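Local atomic coordinates of hydrazine synthase subunit alpha (Candidatus Kuenenia stuttgartiensis, PDB entry 5C2V), a protein that condenses hydroxylamine, made in the gamma subunit, with ammonia to give hydrazine, as the two-heme alpha subunit of the anammox hydrazine synthase complex. Residues A289-T292 against K297-Y300; W580-D583 against Y588-P591. All coordinates share one frame; numbering follows the deposited sequence.

Interaction 1 (A289-T292 against K297-Y300); sequences AKIT and KIVY
K290 and V299 form an antiparallel hydrogen-bonded pair at the middle of this contact, where strand 289-291 runs against strand 297-300 with 152° between their directions. K290 N donates to V299 O at 2.9 Å, and V299 N returns the bond to K290 O at 2.7 Å. One step on, I291 faces I298 as a non-hydrogen-bonded pair, and the backbones draw in to 4.3 Å between the two CA atoms. T292 N gives a third bond to K297 O, 2.8 Å long, at the end of the ladder.

There a side chain takes over the part of a main-chain carbonyl. OG1 of T292 sits between its own backbone N and carbonyl carbon (chi1 62°), which turns the hydroxyl to K297 N as acceptor; D295 OD1, in the connecting loop, is its other partner. The same torsion sends the T292 methyl CG2 to the V299 face, where it meets V299 CG2 at 3.8 Å with the two side chains nearly perpendicular. Across the sheet, I291 and I298 lie side by side, their CG1 atoms 4.1 Å apart, with L240 of strand 239-245 against I291 and W318 against I298. A289 CB meets Y300 CB at 3.8 Å and also comes near I298 CG2, while the Y300 ring leads away from the partner strand. The extended K297 chain carries its amine to a salt bridge with E327.

This is a beta hairpin formed by the first two strands of a four-stranded antiparallel sheet, a blade of the six-bladed beta-propeller in the N-terminal domain.

Interaction 2 (W580-D583 against Y588-P591); sequences WWYD and YDSP
D589 and W580 give up the most surface to the contact and meet through D589 N and W580 O. The D589 side chain reaches into the bend of 580-583: with CG anti to the carbonyl carbon (chi1 -62°), OD2 is brought to the D583 amide, and D583 N bonds to D589 OD2 at 2.6 Å from above the carboxylate plane. Y582 N lies 2.7 Å from D589 OD2, and CD1 of W581 brings its indole edge to the same oxygen, in the ring plane. Over the Y582 ring lies D589 CB in a CH-pi contact, 3.7 Å from the centroid and displaced toward the rim. The other carboxylate oxygen, D589 OD1, bonds to S630 OG, so the acid ties this loop to a further one. D583 OD2 stands 4.2 Å from D589 OD1; the salt bridge of D583 OD1 to R220 of the gamma subunit probably eases this approach of two acids.

Neither segment has regular secondary structure: both belong to the long loop between strands 553-556 and 596-599, which doubles back on itself beside the gamma subunit. The backbone link between them, D589 N to W580 O, is a weak bond.

The W580 five-membered ring and the Y588 ring are nearly parallel (11°) but strongly offset, with little overlap, and W580 NE1 comes to 3.5 Å from Y588 CE1. Their polar ends turn to other partners, W580 NE1 to T430 OG1 and Y588 OH to Y551 O. W85 of the gamma subunit stacks on W580 and also packs against Y588.

In the fold
Interactions 1 and 2 are both buried but lie far apart, their centres 41 Å from each other and their nearest atoms about 27 Å, and they share no strand or loop. Interaction 1 belongs to a propeller blade, and its neighbours are all strands and loops of the alpha subunit; a repeating main-chain ladder carries it. Interaction 2 is irregular and rests largely on side chains, a carboxylate and several aromatic rings, with one weak main-chain bond between its segments. It is also where the gamma subunit arrives, burying rings and pairing a charge. W580 of interaction 2 is about 10 Å, side chain to cofactor, from a heme c, whereas interaction 1 lies away from the heme and metal sites.

Interaction 1 (A289-T292 against K297-Y300)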
loop_
_atom_site.group_PDB
_atom_site.type_symbol
_atom_site.label_atom_id
_atom_site.label_comp_id
_atom_site.label_asym_id
_atom_site.label_seq_id
_atom_site.Cartn_x
_atom_site.Cartn_y
_atom_site.Cartn_z
ATOM N N ALA D 289 -21.291 -9.652 -9.554
ATOM C CA ALA D 289 -20.664 -10.956 -9.369
ATOM C C ALA D 289 -21.636 -12.103 -9.626
ATOM O O ALA D 289 -22.750 -12.120 -9.101
ATOM C CB ALA D 289 -20.086 -11.064 -7.966
ATOM N N LYS D 290 -21.204 -13.057 -10.445
ATOM C CA LYS D 290 -21.970 -14.270 -10.704
ATOM C C LYS D 290 -21.038 -15.477 -10.661
ATOM O O LYS D 290 -19.817 -15.324 -10.678
ATOM C CB LYS D 290 -22.690 -14.185 -12.051
ATOM C CG LYS D 290 -23.686 -13.038 -12.145
ATOM C CD LYS D 290 -24.483 -13.086 -13.436
ATOM C CE LYS D 290 -25.310 -11.822 -13.616
ATOM N NZ LYS D 290 -26.230 -11.588 -12.469
ATOM N N ILE D 291 -21.610 -16.675 -10.602
ATOM C CA ILE D 291 -20.813 -17.888 -10.444
ATOM C C ILE D 291 -21.007 -18.870 -11.598
ATOM O O ILE D 291 -22.136 -19.149 -12.004
ATOM C CB ILE D 291 -21.144 -18.597 -9.115
ATOM C CG1 ILE D 291 -21.094 -17.598 -7.956
ATOM C CG2 ILE D 291 -20.191 -19.757 -8.872
ATOM C CD1 ILE D 291 -21.372 -18.210 -6.604
ATOM N N THR D 292 -19.899 -19.387 -12.121
ATOM C CA THR D 292 -19.939 -20.354 -13.215
ATOM C C THR D 292 -20.334 -21.738 -12.716
ATOM O O THR D 292 -20.039 -22.110 -11.583
ATOM C CB THR D 292 -18.583 -20.458 -13.933
ATOM O OG1 THR D 292 -17.587 -20.917 -13.011
ATOM C CG2 THR D 292 -18.171 -19.107 -14.491
ATOM N N LYS D 297 -16.560 -20.870 -10.719
ATOM C CA LYS D 297 -15.766 -19.666 -10.524
ATOM C C LYS D 297 -16.656 -18.456 -10.293
ATOM O O LYS D 297 -17.630 -18.245 -11.015
ATOM C CB LYS D 297 -14.859 -19.411 -11.731
ATOM C CG LYS D 297 -13.792 -20.467 -11.957
ATOM C CD LYS D 297 -12.944 -20.127 -13.173
ATOM C CE LYS D 297 -11.849 -21.157 -13.391
ATOM N NZ LYS D 297 -11.032 -20.846 -14.597
ATOM N N ILE D 298 -16.318 -17.658 -9.288
ATOM C CA ILE D 298 -16.976 -16.377 -9.110
ATOM C C ILE D 298 -16.365 -15.417 -10.114
ATOM O O ILE D 298 -15.169 -15.125 -10.057
ATOM C CB ILE D 298 -16.805 -15.818 -7.684
ATOM C CG1 ILE D 298 -17.308 -16.820 -6.643
ATOM C CG2 ILE D 298 -17.529 -14.485 -7.544
ATOM C CD1 ILE D 298 -17.096 -16.368 -5.214
ATOM N N VAL D 299 -17.197 -14.933 -11.028
ATOM C CA VAL D 299 -16.757 -14.020 -12.072
ATOM C C VAL D 299 -17.401 -12.668 -11.839
ATOM O O VAL D 299 -18.624 -12.562 -11.750
ATOM C CB VAL D 299 -17.116 -14.537 -13.478
ATOM C CG1 VAL D 299 -16.791 -13.486 -14.530
ATOM C CG2 VAL D 299 -16.386 -15.837 -13.770
ATOM N N TYR D 300 -16.579 -11.633 -11.732
ATOM C CA TYR D 300 -17.086 -10.321 -11.373
ATOM C C TYR D 300 -16.425 -9.201 -12.161
ATOM O O TYR D 300 -15.346 -9.369 -12.736
ATOM C CB TYR D 300 -16.906 -10.079 -9.872
ATOM C CG TYR D 300 -15.468 -10.100 -9.394
ATOM C CD1 TYR D 300 -14.796 -11.302 -9.201
ATOM C CD2 TYR D 300 -14.792 -8.920 -9.114
ATOM C CE1 TYR D 300 -13.487 -11.325 -8.755
ATOM C CE2 TYR D 300 -13.483 -8.934 -8.668
ATOM C CZ TYR D 300 -12.836 -10.139 -8.490
ATOM O OH TYR D 300 -11.534 -10.158 -8.048
#

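Interaction 2 (W580-D583 against Y588-P591)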
loop_
_atom_site.group_PDB
_atom_site.type_symbol
_atom_site.label_atom_id
_atom_site.label_comp_id
_atom_site.label_asym_id
_atom_site.label_seq_id
_atom_site.Cartn_x
_atom_site.Cartn_y
_atom_site.Cartn_z
ATOM N N TRP D 580 -24.305 -17.813 28.507
ATOM C CA TRP D 580 -25.140 -17.429 27.370
ATOM C C TRP D 580 -26.632 -17.711 27.588
ATOM O O TRP D 580 -27.407 -16.786 27.832
ATOM C CB TRP D 580 -24.653 -18.158 26.116
ATOM C CG TRP D 580 -25.070 -17.529 24.825
ATOM C CD1 TRP D 580 -25.809 -16.392 24.658
ATOM C CD2 TRP D 580 -24.752 -17.997 23.510
ATOM N NE1 TRP D 580 -25.978 -16.130 23.319
ATOM C CE2 TRP D 580 -25.338 -17.101 22.592
ATOM C CE3 TRP D 580 -24.032 -19.089 23.018
ATOM C CZ2 TRP D 580 -25.227 -17.266 21.215
ATOM C CZ3 TRP D 580 -23.923 -19.252 21.651
ATOM C CH2 TRP D 580 -24.516 -18.345 20.764
ATOM N N TRP D 581 -27.042 -18.975 27.487
ATOM C CA TRP D 581 -28.406 -19.350 27.850
ATOM C C TRP D 581 -28.402 -20.579 28.760
ATOM O O TRP D 581 -28.226 -21.703 28.286
ATOM C CB TRP D 581 -29.209 -19.614 26.566
ATOM C CG TRP D 581 -30.605 -20.134 26.747
ATOM C CD1 TRP D 581 -31.428 -19.925 27.809
ATOM C CD2 TRP D 581 -31.342 -20.948 25.822
ATOM N NE1 TRP D 581 -32.632 -20.560 27.609
ATOM C CE2 TRP D 581 -32.603 -21.195 26.397
ATOM C CE3 TRP D 581 -31.057 -21.489 24.564
ATOM C CZ2 TRP D 581 -33.579 -21.962 25.759
ATOM C CZ3 TRP D 581 -32.025 -22.254 23.934
ATOM C CH2 TRP D 581 -33.269 -22.481 24.533
ATOM N N TYR D 582 -28.606 -20.371 30.061
ATOM C CA TYR D 582 -28.753 -21.485 31.001
ATOM C C TYR D 582 -30.173 -21.734 31.533
ATOM O O TYR D 582 -30.374 -22.644 32.338
ATOM C CB TYR D 582 -27.778 -21.325 32.181
ATOM C CG TYR D 582 -27.655 -19.940 32.782
ATOM C CD1 TYR D 582 -26.816 -18.988 32.217
ATOM C CD2 TYR D 582 -28.340 -19.603 33.942
ATOM C CE1 TYR D 582 -26.686 -17.729 32.773
ATOM C CE2 TYR D 582 -28.216 -18.346 34.505
ATOM C CZ TYR D 582 -27.389 -17.413 33.916
ATOM O OH TYR D 582 -27.262 -16.160 34.473
ATOM N N ASP D 583 -31.152 -20.940 31.107
ATOM C CA ASP D 583 -32.495 -21.026 31.693
ATOM C C ASP D 583 -33.576 -21.353 30.659
ATOM O O ASP D 583 -33.637 -20.733 29.600
ATOM C CB ASP D 583 -32.841 -19.717 32.406
ATOM C CG ASP D 583 -33.889 -19.896 33.488
ATOM O OD1 ASP D 583 -34.603 -20.919 33.467
ATOM O OD2 ASP D 583 -33.997 -19.009 34.360
ATOM N N TYR D 588 -32.529 -15.670 26.221
ATOM C CA TYR D 588 -31.094 -15.570 26.472
ATOM C C TYR D 588 -30.822 -15.117 27.900
ATOM O O TYR D 588 -31.467 -14.196 28.403
ATOM C CB TYR D 588 -30.429 -14.599 25.495
ATOM C CG TYR D 588 -30.301 -15.117 24.083
ATOM C CD1 TYR D 588 -29.461 -16.183 23.787
ATOM C CD2 TYR D 588 -31.004 -14.528 23.043
ATOM C CE1 TYR D 588 -29.336 -16.656 22.494
ATOM C CE2 TYR D 588 -30.885 -14.991 21.751
ATOM C CZ TYR D 588 -30.051 -16.055 21.480
ATOM O OH TYR D 588 -29.932 -16.518 20.189
ATOM N N ASP D 589 -29.870 -15.774 28.552
ATOM C CA ASP D 589 -29.464 -15.395 29.900
ATOM C C ASP D 589 -28.199 -14.535 29.927
ATOM O O ASP D 589 -27.685 -14.220 30.998
ATOM C CB ASP D 589 -29.264 -16.643 30.758
ATOM C CG ASP D 589 -30.537 -17.445 30.915
ATOM O OD1 ASP D 589 -31.442 -16.981 31.639
ATOM O OD2 ASP D 589 -30.630 -18.536 30.317
ATOM N N SER D 590 -27.684 -14.180 28.754
ATOM C CA SER D 590 -26.482 -13.351 28.674
ATOM C C SER D 590 -26.776 -11.903 29.063
ATOM O O SER D 590 -27.842 -11.376 28.748
ATOM C CB SER D 590 -25.884 -13.407 27.267
ATOM O OG SER D 590 -26.828 -12.998 26.293
ATOM N N PRO D 591 -25.825 -11.256 29.759
ATOM C CA PRO D 591 -25.983 -9.868 30.211
ATOM C C PRO D 591 -26.031 -8.863 29.062
ATOM O O PRO D 591 -25.368 -9.054 28.042
ATOM C CB PRO D 591 -24.735 -9.632 31.073
ATOM C CG PRO D 591 -24.243 -10.994 31.431
ATOM C CD PRO D 591 -24.574 -11.854 30.255
#